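Local coordinates for tryptophanyl-tRNA synthetase (Campylobacter jejuni subsp. jejuni, PDB 3TZL), which catalyses the ATP-dependent attachment of tryptophan to its cognate tRNA, passing through an activated tryptophanyl-adenylate, at residues A191-S194 with T200-I203; G19-A24 with A275-A280; K208-Q213 with Y268-V273. All coordinates share one frame; numbering follows the deposited sequence.

Interaction 1 (A191-S194 with T200-I203). With ADP (adenosine-5'-diphosphate), chain I.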
# COMPACT_ATOMS: atom_id res chain seq x y z
N ALA B 191 12.91 -25.10 -30.99
CA ALA B 191 13.41 -24.07 -30.10
C ALA B 191 12.84 -24.28 -28.71
O ALA B 191 11.84 -24.97 -28.55
CB ALA B 191 13.03 -22.69 -30.62
N LYS B 192 13.49 -23.70 -27.70
CA LYS B 192 13.00 -23.77 -26.33
C LYS B 192 11.53 -23.42 -26.29
O LYS B 192 11.12 -22.41 -26.85
CB LYS B 192 13.78 -22.80 -25.43
CG LYS B 192 13.11 -22.49 -24.10
CD LYS B 192 13.95 -21.54 -23.25
CE LYS B 192 13.29 -21.29 -21.90
NZ LYS B 192 14.30 -20.97 -20.85
N MSE B 193 10.73 -24.28 -25.67
CA MSE B 193 9.29 -24.04 -25.57
C MSE B 193 9.03 -22.77 -24.78
O MSE B 193 9.55 -22.60 -23.67
CB MSE B 193 8.57 -25.22 -24.91
CG MSE B 193 7.06 -25.10 -24.91
SE MSE B 193 6.12 -26.64 -24.12
CE MSE B 193 6.63 -28.01 -25.43
N SER B 194 8.24 -21.87 -25.36
CA SER B 194 7.81 -20.66 -24.67
C SER B 194 6.59 -20.07 -25.36
O SER B 194 6.36 -20.32 -26.55
CB SER B 194 8.93 -19.62 -24.62
OG SER B 194 8.96 -18.86 -25.81
N THR B 200 4.20 -24.09 -27.99
CA THR B 200 3.94 -24.77 -26.72
C THR B 200 3.07 -26.02 -26.86
O THR B 200 2.41 -26.23 -27.86
CB THR B 200 3.29 -23.81 -25.68
OG1 THR B 200 1.97 -23.45 -26.09
CG2 THR B 200 4.12 -22.55 -25.53
N ILE B 201 3.12 -26.86 -25.84
CA ILE B 201 2.13 -27.91 -25.65
C ILE B 201 1.49 -27.67 -24.29
O ILE B 201 2.16 -27.75 -23.25
CB ILE B 201 2.76 -29.30 -25.71
CG1 ILE B 201 3.17 -29.62 -27.14
CG2 ILE B 201 1.79 -30.36 -25.22
CD1 ILE B 201 4.02 -30.86 -27.26
N ASP B 202 0.20 -27.33 -24.31
CA ASP B 202 -0.51 -26.89 -23.12
C ASP B 202 -1.06 -28.07 -22.30
O ASP B 202 -1.33 -29.15 -22.84
CB ASP B 202 -1.63 -25.91 -23.48
CG ASP B 202 -1.11 -24.68 -24.23
OD1 ASP B 202 0.04 -24.27 -24.00
OD2 ASP B 202 -1.86 -24.13 -25.07
N ILE B 203 -1.21 -27.83 -21.01
CA ILE B 203 -1.60 -28.86 -20.06
C ILE B 203 -3.11 -28.96 -19.93
O ILE B 203 -3.65 -30.06 -19.83
CB ILE B 203 -1.05 -28.53 -18.67
CG1 ILE B 203 0.48 -28.58 -18.69
CG2 ILE B 203 -1.61 -29.48 -17.63
CD1 ILE B 203 1.11 -28.20 -17.38
PB ADP I . 7.30 -18.36 -21.37
O1B ADP I . 6.53 -19.39 -22.15
O2B ADP I . 6.47 -17.17 -20.96
O3B ADP I . 8.66 -17.99 -21.93
PA ADP I . 7.31 -18.52 -18.55
O1A ADP I . 5.88 -18.84 -18.20
O2A ADP I . 7.78 -17.08 -18.50
O3A ADP I . 7.60 -19.16 -20.01
O5' ADP I . 8.27 -19.40 -17.59
C5' ADP I . 7.97 -19.57 -16.21
C4' ADP I . 8.88 -20.64 -15.61
O4' ADP I . 8.71 -21.89 -16.28
C3' ADP I . 10.34 -20.25 -15.74
O3' ADP I . 10.84 -19.89 -14.45
C2' ADP I . 11.06 -21.48 -16.27
O2' ADP I . 11.87 -22.06 -15.24
C1' ADP I . 9.97 -22.47 -16.63
N9 ADP I . 10.01 -22.77 -18.09
C8 ADP I . 9.31 -22.14 -19.05
N7 ADP I . 9.56 -22.66 -20.28
C5 ADP I . 10.44 -23.66 -20.11
C6 ADP I . 11.12 -24.63 -20.99
N6 ADP I . 10.90 -24.62 -22.33
N1 ADP I . 11.97 -25.52 -20.41
C2 ADP I . 12.19 -25.52 -19.08
N3 ADP I . 11.61 -24.67 -18.22
C4 ADP I . 10.73 -23.73 -18.66
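Van der Waals packing of Met193 against the backbone of Thr200 and Ile201 carries this contact. The side chain, a selenomethionine, leaves with CG anti to the backbone N (chi1 -174°), runs straight to SE and then bends, crossing both partners at about a right angle. Its CG lies 3.6 Å from Thr200 CA. Further out, SE is 3.5 Å from Ile201 N. A long, unbranched and pliable chain suits this place, since it can follow the opposing backbone without needing a polar partner. Thr200 turns its methyl to the contact, CG2 sitting 3.3 Å from Ser194 O.

Hydrogen bonding works separately. Thr200 OG1 donates to Asp202 OD1 over 3.0 Å, on the syn side but 35° out of the carboxylate plane, so the two branches of threonine do different jobs. On the nucleotide side, ADP N6 donates to Met193 O at 2.8 Å in a fairly straight bond (164°), using a main-chain carbonyl to read the adenine amino group. Asn199 bonds to both Lys192 O and Ser194 N, tying these main-chain groups together. This is the KMSKS loop of a class I aminoacyl-tRNA synthetase, lying against the adenine and beta-phosphate of ADP, with 200-203 just after the motif.

Interaction 2 (G19-A24 with A275-A280). With ADP (adenosine-5'-diphosphate), chain I.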
# COMPACT_ATOMS: atom_id res chain seq x y z
N GLY B 19 6.39 -27.10 -20.45
CA GLY B 19 7.66 -26.49 -20.10
C GLY B 19 7.63 -25.89 -18.70
O GLY B 19 8.58 -26.04 -17.93
N ASN B 20 6.54 -25.21 -18.37
CA ASN B 20 6.34 -24.73 -17.01
C ASN B 20 6.31 -25.91 -16.05
O ASN B 20 6.85 -25.83 -14.95
CB ASN B 20 5.02 -23.95 -16.90
CG ASN B 20 4.98 -22.76 -17.83
OD1 ASN B 20 4.13 -22.69 -18.71
ND2 ASN B 20 5.90 -21.82 -17.64
N TYR B 21 5.68 -27.00 -16.47
CA TYR B 21 5.54 -28.15 -15.60
C TYR B 21 6.86 -28.84 -15.32
O TYR B 21 7.27 -28.95 -14.16
CB TYR B 21 4.56 -29.17 -16.17
CG TYR B 21 4.41 -30.35 -15.24
CD1 TYR B 21 3.84 -30.18 -13.99
CD2 TYR B 21 4.86 -31.60 -15.59
CE1 TYR B 21 3.71 -31.22 -13.12
CE2 TYR B 21 4.74 -32.66 -14.72
CZ TYR B 21 4.16 -32.46 -13.48
OH TYR B 21 4.02 -33.50 -12.59
N PHE B 22 7.53 -29.30 -16.36
CA PHE B 22 8.74 -30.08 -16.17
C PHE B 22 9.93 -29.19 -15.85
O PHE B 22 10.95 -29.66 -15.35
CB PHE B 22 9.04 -30.96 -17.40
CG PHE B 22 8.06 -32.09 -17.59
CD1 PHE B 22 8.10 -33.20 -16.76
CD2 PHE B 22 7.09 -32.03 -18.59
CE1 PHE B 22 7.19 -34.24 -16.92
CE2 PHE B 22 6.18 -33.07 -18.76
CZ PHE B 22 6.23 -34.17 -17.92
N GLY B 23 9.78 -27.90 -16.13
CA GLY B 23 10.84 -26.94 -15.86
C GLY B 23 10.81 -26.31 -14.48
O GLY B 23 11.86 -25.92 -13.96
N ALA B 24 9.64 -26.20 -13.86
CA ALA B 24 9.56 -25.55 -12.55
C ALA B 24 8.56 -26.19 -11.59
O ALA B 24 8.87 -26.43 -10.43
CB ALA B 24 9.24 -24.07 -12.71
N ALA B 275 -3.09 -39.12 -21.17
CA ALA B 275 -3.20 -40.07 -20.06
C ALA B 275 -2.45 -39.53 -18.85
O ALA B 275 -2.92 -39.67 -17.73
CB ALA B 275 -2.66 -41.45 -20.47
N TYR B 276 -1.30 -38.91 -19.10
CA TYR B 276 -0.46 -38.39 -18.04
C TYR B 276 -1.15 -37.24 -17.28
O TYR B 276 -0.98 -37.09 -16.07
CB TYR B 276 0.87 -37.93 -18.63
CG TYR B 276 1.90 -37.49 -17.61
CD1 TYR B 276 1.90 -36.20 -17.10
CD2 TYR B 276 2.90 -38.36 -17.18
CE1 TYR B 276 2.85 -35.79 -16.18
CE2 TYR B 276 3.86 -37.96 -16.25
CZ TYR B 276 3.83 -36.68 -15.76
OH TYR B 276 4.78 -36.27 -14.85
N PHE B 277 -1.93 -36.43 -17.99
CA PHE B 277 -2.54 -35.26 -17.36
C PHE B 277 -4.03 -35.44 -17.10
O PHE B 277 -4.70 -34.52 -16.63
CB PHE B 277 -2.30 -34.01 -18.19
CG PHE B 277 -0.90 -33.46 -18.04
CD1 PHE B 277 -0.43 -33.03 -16.80
CD2 PHE B 277 -0.06 -33.38 -19.13
CE1 PHE B 277 0.85 -32.52 -16.65
CE2 PHE B 277 1.24 -32.87 -18.99
CZ PHE B 277 1.69 -32.44 -17.75
N LYS B 278 -4.52 -36.64 -17.39
CA LYS B 278 -5.95 -36.91 -17.32
C LYS B 278 -6.52 -36.54 -15.95
O LYS B 278 -7.52 -35.85 -15.87
CB LYS B 278 -6.24 -38.37 -17.63
CG LYS B 278 -7.72 -38.70 -17.69
CD LYS B 278 -7.93 -40.11 -18.23
CE LYS B 278 -9.39 -40.52 -18.19
NZ LYS B 278 -9.91 -40.54 -16.79
N GLU B 279 -5.85 -36.98 -14.90
CA GLU B 279 -6.35 -36.76 -13.54
C GLU B 279 -6.28 -35.28 -13.16
O GLU B 279 -7.21 -34.74 -12.58
CB GLU B 279 -5.55 -37.62 -12.56
CG GLU B 279 -6.19 -37.82 -11.20
CD GLU B 279 -5.96 -39.24 -10.67
OE1 GLU B 279 -5.88 -40.19 -11.49
OE2 GLU B 279 -5.85 -39.40 -9.43
N ALA B 280 -5.17 -34.64 -13.50
CA ALA B 280 -5.00 -33.22 -13.21
C ALA B 280 -6.06 -32.37 -13.92
O ALA B 280 -6.64 -31.48 -13.32
CB ALA B 280 -3.61 -32.78 -13.62
PB ADP I . 7.30 -18.36 -21.37
O1B ADP I . 6.53 -19.39 -22.15
O2B ADP I . 6.47 -17.17 -20.96
O3B ADP I . 8.66 -17.99 -21.93
PA ADP I . 7.31 -18.52 -18.55
O1A ADP I . 5.88 -18.84 -18.20
O2A ADP I . 7.78 -17.08 -18.50
O3A ADP I . 7.60 -19.16 -20.01
O5' ADP I . 8.27 -19.40 -17.59
C5' ADP I . 7.97 -19.57 -16.21
C4' ADP I . 8.88 -20.64 -15.61
O4' ADP I . 8.71 -21.89 -16.28
C3' ADP I . 10.34 -20.25 -15.74
O3' ADP I . 10.84 -19.89 -14.45
C2' ADP I . 11.06 -21.48 -16.27
O2' ADP I . 11.87 -22.06 -15.24
C1' ADP I . 9.97 -22.47 -16.63
N9 ADP I . 10.01 -22.77 -18.09
C8 ADP I . 9.31 -22.14 -19.05
N7 ADP I . 9.56 -22.66 -20.28
C5 ADP I . 10.44 -23.66 -20.11
C6 ADP I . 11.12 -24.63 -20.99
N6 ADP I . 10.90 -24.62 -22.33
N1 ADP I . 11.97 -25.52 -20.41
C2 ADP I . 12.19 -25.52 -19.08
N3 ADP I . 11.61 -24.67 -18.22
C4 ADP I . 10.73 -23.73 -18.66
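Two aromatic side chains meet with the same first torsion: Tyr21 and Tyr276 each have CG anti to the backbone N (chi1 -179° and -174°), and they come together from opposite directions. Phe277 instead sets CG beside its own backbone N, which lets its ring slide past Tyr21 and present an edge to it. The result is a T-shaped pair, with ring centroids 5.5 Å apart and planes at 79°; Phe277 CE1 stands over the centre of one Tyr21 face, and Phe277 CZ is 3.9 Å from Tyr21 CD2. Tyr276 OH approaches the edge of the Tyr21 ring near its plane, 3.6 Å from CE2. The same hydroxyl oxygen lies 3.8 Å from Phe22 CE1, so it touches two neighbouring rings of the other segment, while the Phe22 and Tyr276 rings themselves meet obliquely. Phe242 adds its ring to both Phe22 and Tyr276. Broad, flat side chains suit a site where the backbones stand far apart, the closest CA atoms, of Tyr21 and Phe277, being 10.9 Å from each other.

The helix also serves the nucleotide. Asn20 ND2 is shared between ADP O1A at 3.0 Å and ADP O4' at 3.1 Å, and Gly19 and Gly23, lacking side chains, let the adenine lie close against the backbone. Such a helix, beginning in the HIGH region, is typical of the Rossmann-type catalytic domain of class I synthetases.

Interaction 3 (K208-Q213 with Y268-V273)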
# COMPACT_ATOMS: atom_id res chain seq x y z
N LYS B 208 -8.70 -31.47 -28.67
CA LYS B 208 -8.59 -30.91 -30.01
C LYS B 208 -7.40 -29.96 -30.11
O LYS B 208 -6.65 -29.98 -31.08
CB LYS B 208 -9.88 -30.15 -30.39
CG LYS B 208 -9.91 -29.67 -31.84
CD LYS B 208 -11.05 -28.68 -32.10
CE LYS B 208 -10.88 -27.41 -31.27
NZ LYS B 208 -9.59 -26.70 -31.56
N THR B 209 -7.23 -29.13 -29.09
CA THR B 209 -6.13 -28.18 -29.05
C THR B 209 -4.77 -28.86 -28.88
O THR B 209 -3.77 -28.44 -29.46
CB THR B 209 -6.36 -27.14 -27.94
OG1 THR B 209 -7.58 -26.43 -28.21
CG2 THR B 209 -5.22 -26.17 -27.88
N LEU B 210 -4.75 -29.93 -28.09
CA LEU B 210 -3.54 -30.73 -27.92
C LEU B 210 -3.15 -31.44 -29.23
O LEU B 210 -1.99 -31.41 -29.65
CB LEU B 210 -3.73 -31.75 -26.78
CG LEU B 210 -2.55 -32.70 -26.57
CD1 LEU B 210 -1.31 -31.92 -26.14
CD2 LEU B 210 -2.87 -33.83 -25.59
N LYS B 211 -4.13 -32.07 -29.87
CA LYS B 211 -3.93 -32.71 -31.18
C LYS B 211 -3.31 -31.72 -32.17
O LYS B 211 -2.37 -32.06 -32.90
CB LYS B 211 -5.25 -33.26 -31.72
CG LYS B 211 -5.11 -34.17 -32.93
CD LYS B 211 -6.47 -34.61 -33.46
CE LYS B 211 -6.35 -35.53 -34.68
NZ LYS B 211 -7.62 -35.58 -35.47
N LYS B 212 -3.83 -30.50 -32.17
CA LYS B 212 -3.37 -29.44 -33.06
C LYS B 212 -1.91 -29.06 -32.75
O LYS B 212 -1.09 -28.94 -33.66
CB LYS B 212 -4.28 -28.22 -32.89
CG LYS B 212 -4.20 -27.17 -33.99
CD LYS B 212 -5.12 -25.99 -33.67
CE LYS B 212 -4.66 -25.24 -32.40
NZ LYS B 212 -5.57 -24.11 -31.98
N GLN B 213 -1.61 -28.89 -31.47
CA GLN B 213 -0.26 -28.51 -31.06
C GLN B 213 0.74 -29.61 -31.37
O GLN B 213 1.83 -29.34 -31.88
CB GLN B 213 -0.24 -28.16 -29.58
CG GLN B 213 -1.02 -26.89 -29.31
CD GLN B 213 -1.08 -26.50 -27.85
OE1 GLN B 213 -0.81 -27.31 -26.95
NE2 GLN B 213 -1.44 -25.25 -27.60
N TYR B 268 0.64 -41.50 -30.97
CA TYR B 268 1.14 -42.05 -29.71
C TYR B 268 1.41 -40.95 -28.68
O TYR B 268 1.01 -41.07 -27.54
CB TYR B 268 2.41 -42.87 -29.96
CG TYR B 268 3.03 -43.43 -28.70
CD1 TYR B 268 2.31 -44.28 -27.88
CD2 TYR B 268 4.34 -43.12 -28.34
CE1 TYR B 268 2.87 -44.79 -26.71
CE2 TYR B 268 4.91 -43.64 -27.19
CZ TYR B 268 4.16 -44.48 -26.38
OH TYR B 268 4.71 -44.99 -25.22
N LEU B 269 2.07 -39.87 -29.10
CA LEU B 269 2.38 -38.78 -28.18
C LEU B 269 1.12 -38.20 -27.57
O LEU B 269 1.07 -37.94 -26.36
CB LEU B 269 3.21 -37.68 -28.86
CG LEU B 269 3.64 -36.53 -27.93
CD1 LEU B 269 4.30 -37.07 -26.67
CD2 LEU B 269 4.58 -35.56 -28.64
N ASN B 270 0.09 -38.02 -28.39
CA ASN B 270 -1.23 -37.60 -27.89
C ASN B 270 -1.74 -38.49 -26.76
O ASN B 270 -2.17 -37.99 -25.72
CB ASN B 270 -2.26 -37.58 -29.01
CG ASN B 270 -2.23 -36.29 -29.79
OD1 ASN B 270 -2.92 -35.34 -29.45
ND2 ASN B 270 -1.44 -36.26 -30.85
N GLU B 271 -1.69 -39.80 -26.97
CA GLU B 271 -2.10 -40.76 -25.94
C GLU B 271 -1.31 -40.60 -24.65
O GLU B 271 -1.89 -40.64 -23.56
CB GLU B 271 -1.94 -42.20 -26.44
CG GLU B 271 -2.78 -42.54 -27.65
CD GLU B 271 -2.60 -43.99 -28.09
OE1 GLU B 271 -1.92 -44.77 -27.38
OE2 GLU B 271 -3.14 -44.35 -29.16
N LEU B 272 0.01 -40.44 -24.76
CA LEU B 272 0.87 -40.22 -23.60
C LEU B 272 0.48 -38.97 -22.83
O LEU B 272 0.30 -39.01 -21.61
CB LEU B 272 2.33 -40.09 -24.03
CG LEU B 272 3.06 -41.40 -24.29
CD1 LEU B 272 4.51 -41.13 -24.66
CD2 LEU B 272 2.95 -42.30 -23.06
N VAL B 273 0.36 -37.85 -23.53
CA VAL B 273 0.04 -36.59 -22.87
C VAL B 273 -1.36 -36.61 -22.24
O VAL B 273 -1.53 -36.21 -21.10
CB VAL B 273 0.23 -35.38 -23.81
CG1 VAL B 273 -0.22 -34.07 -23.14
CG2 VAL B 273 1.71 -35.28 -24.25
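The flat carboxamide of Asn270 points its OD1 end at helix 207-215, reaching 3.3 Å from Lys211 CA and 3.9 Å from Leu210 CG. The motif is a roughly antiparallel helix pair: the N-to-C directions of the short segments differ by 136°, and their axes come within 10.1 Å. The opposite end of the amide turns back to its own helix, where ND2 is hydrogen-bonded to Lys266 O.

The two helices belong to a helical region that, as in related synthetases, probably forms part of the anticodon-binding domain. No hydrogen bond crosses the interface. The compact amide fits where the CA atoms of Lys211 and Asn270 come nearest, 6.5 Å apart, its OD1 lying against CH groups. Lys211 meets this oxygen with its backbone N and CA and with CB, while its extended chain carries the charged end away from the partner helix, as befits an exposed position. Leu210, by contrast, is buried and points toward the partner. Both its methyls pack against one branch of Val273, CG1, which lies 3.6 Å from Leu210 CD2 and 3.8 Å from Leu210 CD1.

In the fold
Following the chain from the N terminus, helix 18-30 supplies the first half of interaction 2, whose loop of 250 residues closes only at 275-280. The other two contacts lie within that span, in series and without crossing. Interaction 1 closes a five-residue loop; interaction 3 then opens on helix 207-215 and closes 54 residues later on helix 262-276, the helix whose end also enters interaction 2. Segment 200-203 is the bridge: Ile203 packs on Tyr21 and Phe277, Ile201 packs on Leu210, and Asp202 OD2 is probably hydrogen-bonded to Gln213 NE2. Together they tie the two ADP-binding motifs to the helices that follow.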